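Local coordinates for toxin-antitoxin system toxin HepN family (Shewanella oneidensis MR-1, PDB 6M6U), which cleaves mRNA as the bacteriostatic HEPN toxin of a type VII toxin-antitoxin system and is neutralised by its cognate antitoxin MntA, mostly through tri-AMPylation, at the interface of chains C and A, the interface of chains A and B and the interface of chains C and B. Coordinates in Å, arbitrary orientation; residue numbers count along the deposited sequence, not the author numbering. Chains: chain A/B, Toxin-antitoxin system toxin HepN family; chain C, Toxin-antitoxin system antitoxin MntA family.

One antitoxin helix, C 97-125, serves both toxin chains: an earlier stretch meets chain A in contact 1 and a later one meets chain B in contact 3, with the C-alpha centres about 24 Å apart. Contact 2 joins the two toxins and lies about 18 Å from contact 3 and 29 Å from contact 1. The toxin helix that begins at residue 33 takes part in all three, and helix 84-102, which carries most of the RX(4)HXY motif, in contacts 2 and 3. The antitoxin helix thus bridges a toxin dimer within the HepT(6):MntA(2) heterooctamer.

Contact 1: the interface of chains C and A. Residues chain C 98, 101-102, 105; chain A 2, 4, 56, 60.
C:Glu101 on helix C 97-125 is met by the side chains of A:Ile4 and A:His56, from helices A 3-23 and A 33-60, at a helix-packing interface, part of the surface by which MntA binds HepT in the heterooctamer. The tight part lies around A:Ile4, which has 76 Å² of its surface buried by the antitoxin. Its CG1 stands anti to the carbonyl carbon (chi1 -84°) and the chain is extended beyond it, carrying the terminal methyl CD1 to the antitoxin helix, 3.5 Å from CB of C:Glu101. The flank of the same side chain packs on C:Leu102, whose CD2 lies 3.9 Å from CG1 of A:Ile4. Farther along the helix, the methyl CG2 of C:Val105 reaches CB of A:His56 at 4.0 Å.

The polar side is looser. The C:Glu101 chain, extended beyond CG, carries the carboxylate carbon CD to the edge of the A:His56 imidazole, in the ring plane and 3.7 Å from CE1, with the carboxylate itself turned nearly perpendicular (84°). Within chain A, CG of A:Gln60 lies over the rim of one ring face and CG2 of A:Ile4 over the rim of the opposite face, which would help fix the imidazole's rotation. The A:Asn2 amide approaches the carboxylate tip to tip without a hydrogen bond. The A:Gln60 amide lies across the carboxylate, their planes 77° apart; its NE2 is 2.8 Å from OE2 of C:Glu101, but neither amide hydrogen is directed at the oxygen, so the closeness is not a hydrogen bond.

Contact 2: the interface of chains A and B. Residues chain A 33, 37, 40, 100-101, 104; chain B 18, 38, 41-42, 45.
Two copies of the toxin meet here in a two-fold symmetric, mainly helical interface, of which this polar patch is one part; it pairs HepT subunits within the heterooctamer. A:Asp37 is the hub. Its OD2 accepts three hydrogen bonds from chain B: the hydroxyl OG of B:Ser38 donates at 2.6 Å to the anti lone pair, while NH2 of B:Arg18 (3.0 Å) and ND2 of B:Asn42 (3.1 Å) approach from out of the carboxylate plane. The B:Arg18 bond is also a salt bridge, made tip to tip, and CB of A:Phe33 lies over the rim of one face of that guanidinium.

The B:Arg45 side chain, extended from CG to NE, reaches the C-terminal end of helix A 84-102. There NE bonds O of A:Val101 on a lone pair at 3.0 Å, and NH2 bonds O of A:Ala100 at 2.8 Å, both nearly in the guanidinium plane. The third nitrogen, NH1, is held by OD1 of B:Asn42 at 3.1 Å and makes a long salt bridge, weak as a hydrogen bond, to OD1 of A:Asp37. CD2 of B:Leu41 sits over the centre of this guanidinium. NH2 also lies 3.7 Å from CB of A:Tyr104, the tyrosine that takes the AMP groups, absent here. By gripping backbone of the RX(4)HXY motif, B:Arg45 may couple dimer assembly to the position of the partner's active-site segment.

Contact 3: the interface of chains C and B. Residues chain C 114, 117-118; chain B 51, 55, 68-69, 97.
C:Glu117 of the antitoxin sets its carboxylate against B:Ser69 and B:Arg97 of the toxin, and polar contacts dominate this helix-to-active-site interface. The charged pair comes first: NH1 of B:Arg97 forms a salt bridge and hydrogen bond with OE2 of C:Glu117 at 2.7 Å, tip to tip, with the acceptor nearly in the guanidinium plane and met close to its C-O axis. The arginine chain leaves the backbone with CG anti to N (chi1 -179°) and bends at chi2 and chi3, which turns its guanidinium edge to the carboxylate.

Among the bonds from uncharged donors, OG of B:Ser69 donates to OE1 of C:Glu117 at 2.6 Å, meeting it on the syn side, somewhat out of the carboxylate plane. OG also lies 3.0 Å from OE2, so the hydroxyl sits near both carboxylate oxygens while B:Arg97 meets OE2; together they would restrain its rotation. A weak bond from NH2 of B:Arg97 to OG of B:Ser69 links these partners, and ND2 of B:Asn55 bonds weakly to the backbone O of C:Glu117 at 3.2 Å.

Apolar contacts flank the polar group. CG2 of B:Ile51 lies 3.8 Å from CD of C:Glu117, while CD1 of the same isoleucine sits over the rim of one face of the B:Arg97 guanidinium. One turn back, CD2 of C:Leu114 rests 3.8 Å from CA of B:Ser68. The antitoxin thus engages the RX(4)HXY arginine, the likely active-site residue, which may hinder RNA cleavage alongside AMPylation.

Contact 1: the interface of chains C and A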
loop_
_atom_site.group_PDB
_atom_site.type_symbol
_atom_site.label_atom_id
_atom_site.label_comp_id
_atom_site.label_asym_id
_atom_site.label_seq_id
_atom_site.Cartn_x
_atom_site.Cartn_y
_atom_site.Cartn_z
ATOM N N GLN C 98 31.751 -22.128 -14.665
ATOM C CA GLN C 98 32.259 -21.226 -15.690
ATOM C C GLN C 98 31.263 -20.111 -15.988
ATOM O O GLN C 98 31.652 -18.946 -16.130
ATOM C CB GLN C 98 32.589 -22.007 -16.961
ATOM C CG GLN C 98 33.591 -21.312 -17.864
ATOM C CD GLN C 98 34.984 -21.256 -17.253
ATOM O OE1 GLN C 98 35.377 -20.246 -16.656
ATOM N NE2 GLN C 98 35.739 -22.348 -17.404
ATOM N N GLU C 101 31.409 -17.490 -13.299
ATOM C CA GLU C 101 32.600 -16.647 -13.349
ATOM C C GLU C 101 32.529 -15.652 -14.500
ATOM O O GLU C 101 32.895 -14.482 -14.338
ATOM C CB GLU C 101 33.840 -17.528 -13.453
ATOM C CG GLU C 101 34.033 -18.429 -12.245
ATOM C CD GLU C 101 35.108 -19.480 -12.452
ATOM O OE1 GLU C 101 35.608 -19.615 -13.589
ATOM O OE2 GLU C 101 35.444 -20.180 -11.472
ATOM N N LEU C 102 32.058 -16.094 -15.669
ATOM C CA LEU C 102 31.806 -15.166 -16.770
ATOM C C LEU C 102 30.854 -14.056 -16.339
ATOM O O LEU C 102 31.101 -12.872 -16.600
ATOM C CB LEU C 102 31.237 -15.918 -17.976
ATOM C CG LEU C 102 32.222 -16.793 -18.757
ATOM C CD1 LEU C 102 31.532 -17.507 -19.914
ATOM C CD2 LEU C 102 33.381 -15.949 -19.261
ATOM N N VAL C 105 32.661 -11.573 -13.877
ATOM C CA VAL C 105 33.647 -10.700 -14.517
ATOM C C VAL C 105 32.951 -9.599 -15.308
ATOM O O VAL C 105 33.290 -8.416 -15.192
ATOM C CB VAL C 105 34.598 -11.524 -15.407
ATOM C CG1 VAL C 105 35.278 -10.636 -16.446
ATOM C CG2 VAL C 105 35.639 -12.214 -14.550
ATOM N N ASN A 2 42.486 -22.010 -15.324
ATOM C CA ASN A 2 41.199 -21.327 -15.420
ATOM C C ASN A 2 41.005 -20.772 -16.830
ATOM O O ASN A 2 41.907 -20.140 -17.375
ATOM C CB ASN A 2 41.108 -20.201 -14.388
ATOM C CG ASN A 2 39.679 -19.908 -13.964
ATOM O OD1 ASN A 2 38.903 -19.317 -14.716
ATOM N ND2 ASN A 2 39.328 -20.315 -12.751
ATOM N N ILE A 4 38.980 -18.393 -17.888
ATOM C CA ILE A 4 38.909 -16.935 -17.926
ATOM C C ILE A 4 40.310 -16.337 -17.911
ATOM O O ILE A 4 40.622 -15.426 -18.686
ATOM C CB ILE A 4 38.055 -16.407 -16.759
ATOM C CG1 ILE A 4 36.575 -16.441 -17.132
ATOM C CG2 ILE A 4 38.480 -14.998 -16.368
ATOM C CD1 ILE A 4 35.663 -15.996 -16.020
ATOM N N HIS A 56 38.525 -11.238 -11.095
ATOM C CA HIS A 56 38.236 -12.665 -11.005
ATOM C C HIS A 56 38.894 -13.281 -9.777
ATOM O O HIS A 56 38.240 -13.981 -8.992
ATOM C CB HIS A 56 38.702 -13.357 -12.287
ATOM C CG HIS A 56 38.633 -14.851 -12.240
ATOM N ND1 HIS A 56 37.467 -15.549 -12.466
ATOM C CD2 HIS A 56 39.593 -15.782 -12.023
ATOM C CE1 HIS A 56 37.708 -16.845 -12.378
ATOM N NE2 HIS A 56 38.992 -17.013 -12.112
ATOM N N GLN A 60 37.268 -15.135 -6.692
ATOM C CA GLN A 60 37.538 -16.563 -6.553
ATOM C C GLN A 60 38.183 -16.895 -5.214
ATOM O O GLN A 60 37.938 -17.973 -4.661
ATOM C CB GLN A 60 38.431 -17.048 -7.694
ATOM C CG GLN A 60 37.674 -17.377 -8.958
ATOM C CD GLN A 60 36.820 -18.617 -8.805
ATOM O OE1 GLN A 60 37.293 -19.653 -8.339
ATOM N NE2 GLN A 60 35.551 -18.517 -9.190
#

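Contact 2: the interface of chains A and B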
loop_
_atom_site.group_PDB
_atom_site.type_symbol
_atom_site.label_atom_id
_atom_site.label_comp_id
_atom_site.label_asym_id
_atom_site.label_seq_id
_atom_site.Cartn_x
_atom_site.Cartn_y
_atom_site.Cartn_z
ATOM N N PHE A 33 46.442 10.800 -35.987
ATOM C CA PHE A 33 45.378 10.537 -35.022
ATOM C C PHE A 33 44.939 9.077 -35.060
ATOM O O PHE A 33 44.604 8.496 -34.021
ATOM C CB PHE A 33 44.180 11.452 -35.289
ATOM C CG PHE A 33 44.397 12.882 -34.882
ATOM C CD1 PHE A 33 45.260 13.203 -33.848
ATOM C CD2 PHE A 33 43.738 13.911 -35.540
ATOM C CE1 PHE A 33 45.457 14.522 -33.474
ATOM C CE2 PHE A 33 43.932 15.232 -35.171
ATOM C CZ PHE A 33 44.793 15.537 -34.137
ATOM N N ASP A 37 44.657 6.559 -31.990
ATOM C CA ASP A 37 43.401 5.887 -31.672
ATOM C C ASP A 37 43.599 4.383 -31.501
ATOM O O ASP A 37 43.096 3.783 -30.545
ATOM C CB ASP A 37 42.373 6.162 -32.770
ATOM C CG ASP A 37 41.925 7.615 -32.810
ATOM O OD1 ASP A 37 42.183 8.354 -31.835
ATOM O OD2 ASP A 37 41.296 8.012 -33.816
ATOM N N ILE A 40 45.758 3.602 -28.392
ATOM C CA ILE A 40 45.010 3.899 -27.175
ATOM C C ILE A 40 43.942 2.838 -26.928
ATOM O O ILE A 40 43.737 2.401 -25.789
ATOM C CB ILE A 40 44.414 5.316 -27.259
ATOM C CG1 ILE A 40 45.529 6.363 -27.133
ATOM C CG2 ILE A 40 43.336 5.518 -26.206
ATOM C CD1 ILE A 40 45.080 7.782 -27.417
ATOM N N ALA A 100 43.757 9.049 -21.835
ATOM C CA ALA A 100 43.834 8.825 -23.275
ATOM C C ALA A 100 42.448 8.677 -23.889
ATOM O O ALA A 100 42.173 9.232 -24.960
ATOM C CB ALA A 100 44.689 7.591 -23.566
ATOM N N VAL A 101 41.553 7.960 -23.215
ATOM C CA VAL A 101 40.246 7.679 -23.797
ATOM C C VAL A 101 39.274 8.828 -23.549
ATOM O O VAL A 101 38.642 9.332 -24.483
ATOM C CB VAL A 101 39.697 6.345 -23.259
ATOM C CG1 VAL A 101 38.323 6.068 -23.847
ATOM C CG2 VAL A 101 40.659 5.208 -23.580
ATOM N N TYR A 104 41.264 13.204 -24.237
ATOM C CA TYR A 104 42.412 13.187 -25.139
ATOM C C TYR A 104 43.060 14.559 -25.262
ATOM O O TYR A 104 44.283 14.653 -25.413
ATOM C CB TYR A 104 41.996 12.678 -26.519
ATOM C CG TYR A 104 43.078 12.815 -27.569
ATOM C CD1 TYR A 104 44.117 11.893 -27.651
ATOM C CD2 TYR A 104 43.062 13.865 -28.482
ATOM C CE1 TYR A 104 45.113 12.015 -28.612
ATOM C CE2 TYR A 104 44.052 13.994 -29.445
ATOM C CZ TYR A 104 45.074 13.066 -29.505
ATOM O OH TYR A 104 46.058 13.190 -30.459
ATOM N N ARG B 18 36.031 12.592 -36.862
ATOM C CA ARG B 18 37.108 11.607 -36.929
ATOM C C ARG B 18 36.606 10.271 -37.461
ATOM O O ARG B 18 37.303 9.595 -38.228
ATOM C CB ARG B 18 37.737 11.421 -35.549
ATOM C CG ARG B 18 38.602 12.576 -35.082
ATOM C CD ARG B 18 39.990 12.533 -35.703
ATOM N NE ARG B 18 40.596 11.209 -35.615
ATOM C CZ ARG B 18 41.098 10.545 -36.653
ATOM N NH1 ARG B 18 41.083 11.089 -37.865
ATOM N NH2 ARG B 18 41.633 9.344 -36.478
ATOM N N SER B 38 40.186 2.768 -34.654
ATOM C CA SER B 38 39.979 4.207 -34.539
ATOM C C SER B 38 38.498 4.554 -34.491
ATOM O O SER B 38 38.074 5.383 -33.677
ATOM C CB SER B 38 40.657 4.933 -35.702
ATOM O OG SER B 38 40.486 6.336 -35.588
ATOM N N LEU B 41 36.915 3.222 -31.188
ATOM C CA LEU B 41 37.303 4.068 -30.062
ATOM C C LEU B 41 36.497 5.359 -30.039
ATOM O O LEU B 41 35.943 5.741 -29.001
ATOM C CB LEU B 41 38.796 4.382 -30.113
ATOM C CG LEU B 41 39.262 5.287 -28.966
ATOM C CD1 LEU B 41 39.090 4.592 -27.626
ATOM C CD2 LEU B 41 40.706 5.727 -29.156
ATOM N N ASN B 42 36.412 6.044 -31.183
ATOM C CA ASN B 42 35.702 7.318 -31.217
ATOM C C ASN B 42 34.195 7.137 -31.070
ATOM O O ASN B 42 33.510 8.054 -30.600
ATOM C CB ASN B 42 36.035 8.073 -32.500
ATOM C CG ASN B 42 37.417 8.683 -32.467
ATOM O OD1 ASN B 42 37.746 9.457 -31.564
ATOM N ND2 ASN B 42 38.242 8.330 -33.446
ATOM N N ARG B 45 33.943 7.026 -27.354
ATOM C CA ARG B 45 34.075 8.365 -26.784
ATOM C C ARG B 45 32.793 9.173 -26.942
ATOM O O ARG B 45 32.402 9.912 -26.030
ATOM C CB ARG B 45 35.241 9.108 -27.435
ATOM C CG ARG B 45 36.625 8.662 -26.999
ATOM C CD ARG B 45 37.665 9.242 -27.942
ATOM N NE ARG B 45 39.024 9.162 -27.417
ATOM C CZ ARG B 45 40.115 9.252 -28.175
ATOM N NH1 ARG B 45 39.997 9.408 -29.491
ATOM N NH2 ARG B 45 41.322 9.176 -27.626
#

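Contact 3: the interface of chains C and B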
loop_
_atom_site.group_PDB
_atom_site.type_symbol
_atom_site.label_atom_id
_atom_site.label_comp_id
_atom_site.label_asym_id
_atom_site.label_seq_id
_atom_site.Cartn_x
_atom_site.Cartn_y
_atom_site.Cartn_z
ATOM N N LEU C 114 30.548 1.930 -14.108
ATOM C CA LEU C 114 29.400 2.723 -13.683
ATOM C C LEU C 114 29.765 3.635 -12.518
ATOM O O LEU C 114 29.389 4.812 -12.507
ATOM C CB LEU C 114 28.233 1.813 -13.308
ATOM C CG LEU C 114 27.054 2.565 -12.685
ATOM C CD1 LEU C 114 26.406 3.494 -13.712
ATOM C CD2 LEU C 114 26.039 1.594 -12.101
ATOM N N GLU C 117 31.329 6.813 -13.760
ATOM C CA GLU C 117 30.419 7.747 -14.418
ATOM C C GLU C 117 29.541 8.486 -13.415
ATOM O O GLU C 117 29.287 9.685 -13.571
ATOM C CB GLU C 117 29.535 7.014 -15.431
ATOM C CG GLU C 117 30.287 6.100 -16.375
ATOM C CD GLU C 117 29.368 5.211 -17.190
ATOM O OE1 GLU C 117 28.159 5.135 -16.869
ATOM O OE2 GLU C 117 29.865 4.575 -18.149
ATOM N N ARG C 118 29.076 7.792 -12.376
ATOM C CA ARG C 118 27.997 8.283 -11.533
ATOM C C ARG C 118 28.450 8.775 -10.162
ATOM O O ARG C 118 27.597 9.174 -9.359
ATOM C CB ARG C 118 26.945 7.179 -11.353
ATOM C CG ARG C 118 27.412 6.037 -10.457
ATOM C CD ARG C 118 26.282 5.082 -10.134
ATOM N NE ARG C 118 26.664 4.111 -9.114
ATOM C CZ ARG C 118 25.787 3.420 -8.393
ATOM N NH1 ARG C 118 24.489 3.602 -8.587
ATOM N NH2 ARG C 118 26.202 2.556 -7.476
ATOM N N ILE B 51 27.056 10.118 -22.049
ATOM C CA ILE B 51 26.758 9.655 -20.696
ATOM C C ILE B 51 27.139 10.720 -19.676
ATOM O O ILE B 51 26.389 10.988 -18.727
ATOM C CB ILE B 51 27.465 8.313 -20.418
ATOM C CG1 ILE B 51 26.903 7.215 -21.325
ATOM C CG2 ILE B 51 27.307 7.906 -18.954
ATOM C CD1 ILE B 51 27.680 5.920 -21.273
ATOM N N ASN B 55 24.610 12.596 -17.094
ATOM C CA ASN B 55 24.823 12.569 -15.651
ATOM C C ASN B 55 25.013 13.965 -15.082
ATOM O O ASN B 55 24.644 14.215 -13.929
ATOM C CB ASN B 55 26.028 11.696 -15.300
ATOM C CG ASN B 55 25.719 10.227 -15.404
ATOM O OD1 ASN B 55 24.554 9.835 -15.428
ATOM N ND2 ASN B 55 26.758 9.401 -15.466
ATOM N N SER B 68 22.618 1.780 -13.886
ATOM C CA SER B 68 23.473 1.253 -14.935
ATOM C C SER B 68 23.765 2.421 -15.863
ATOM O O SER B 68 23.187 3.503 -15.719
ATOM C CB SER B 68 22.809 0.098 -15.688
ATOM O OG SER B 68 21.797 0.596 -16.543
ATOM N N SER B 69 24.666 2.195 -16.820
ATOM C CA SER B 69 25.032 3.274 -17.731
ATOM C C SER B 69 23.849 3.709 -18.589
ATOM O O SER B 69 23.673 4.906 -18.843
ATOM C CB SER B 69 26.212 2.851 -18.608
ATOM O OG SER B 69 27.415 2.852 -17.852
ATOM N N ARG B 97 28.820 0.011 -26.722
ATOM C CA ARG B 97 30.015 0.402 -25.980
ATOM C C ARG B 97 30.415 -0.661 -24.963
ATOM O O ARG B 97 31.604 -0.966 -24.809
ATOM C CB ARG B 97 29.792 1.734 -25.272
ATOM C CG ARG B 97 31.026 2.170 -24.515
ATOM C CD ARG B 97 30.705 2.963 -23.273
ATOM N NE ARG B 97 29.879 2.243 -22.312
ATOM C CZ ARG B 97 29.804 2.562 -21.023
ATOM N NH1 ARG B 97 30.533 3.565 -20.552
ATOM N NH2 ARG B 97 29.023 1.871 -20.202
#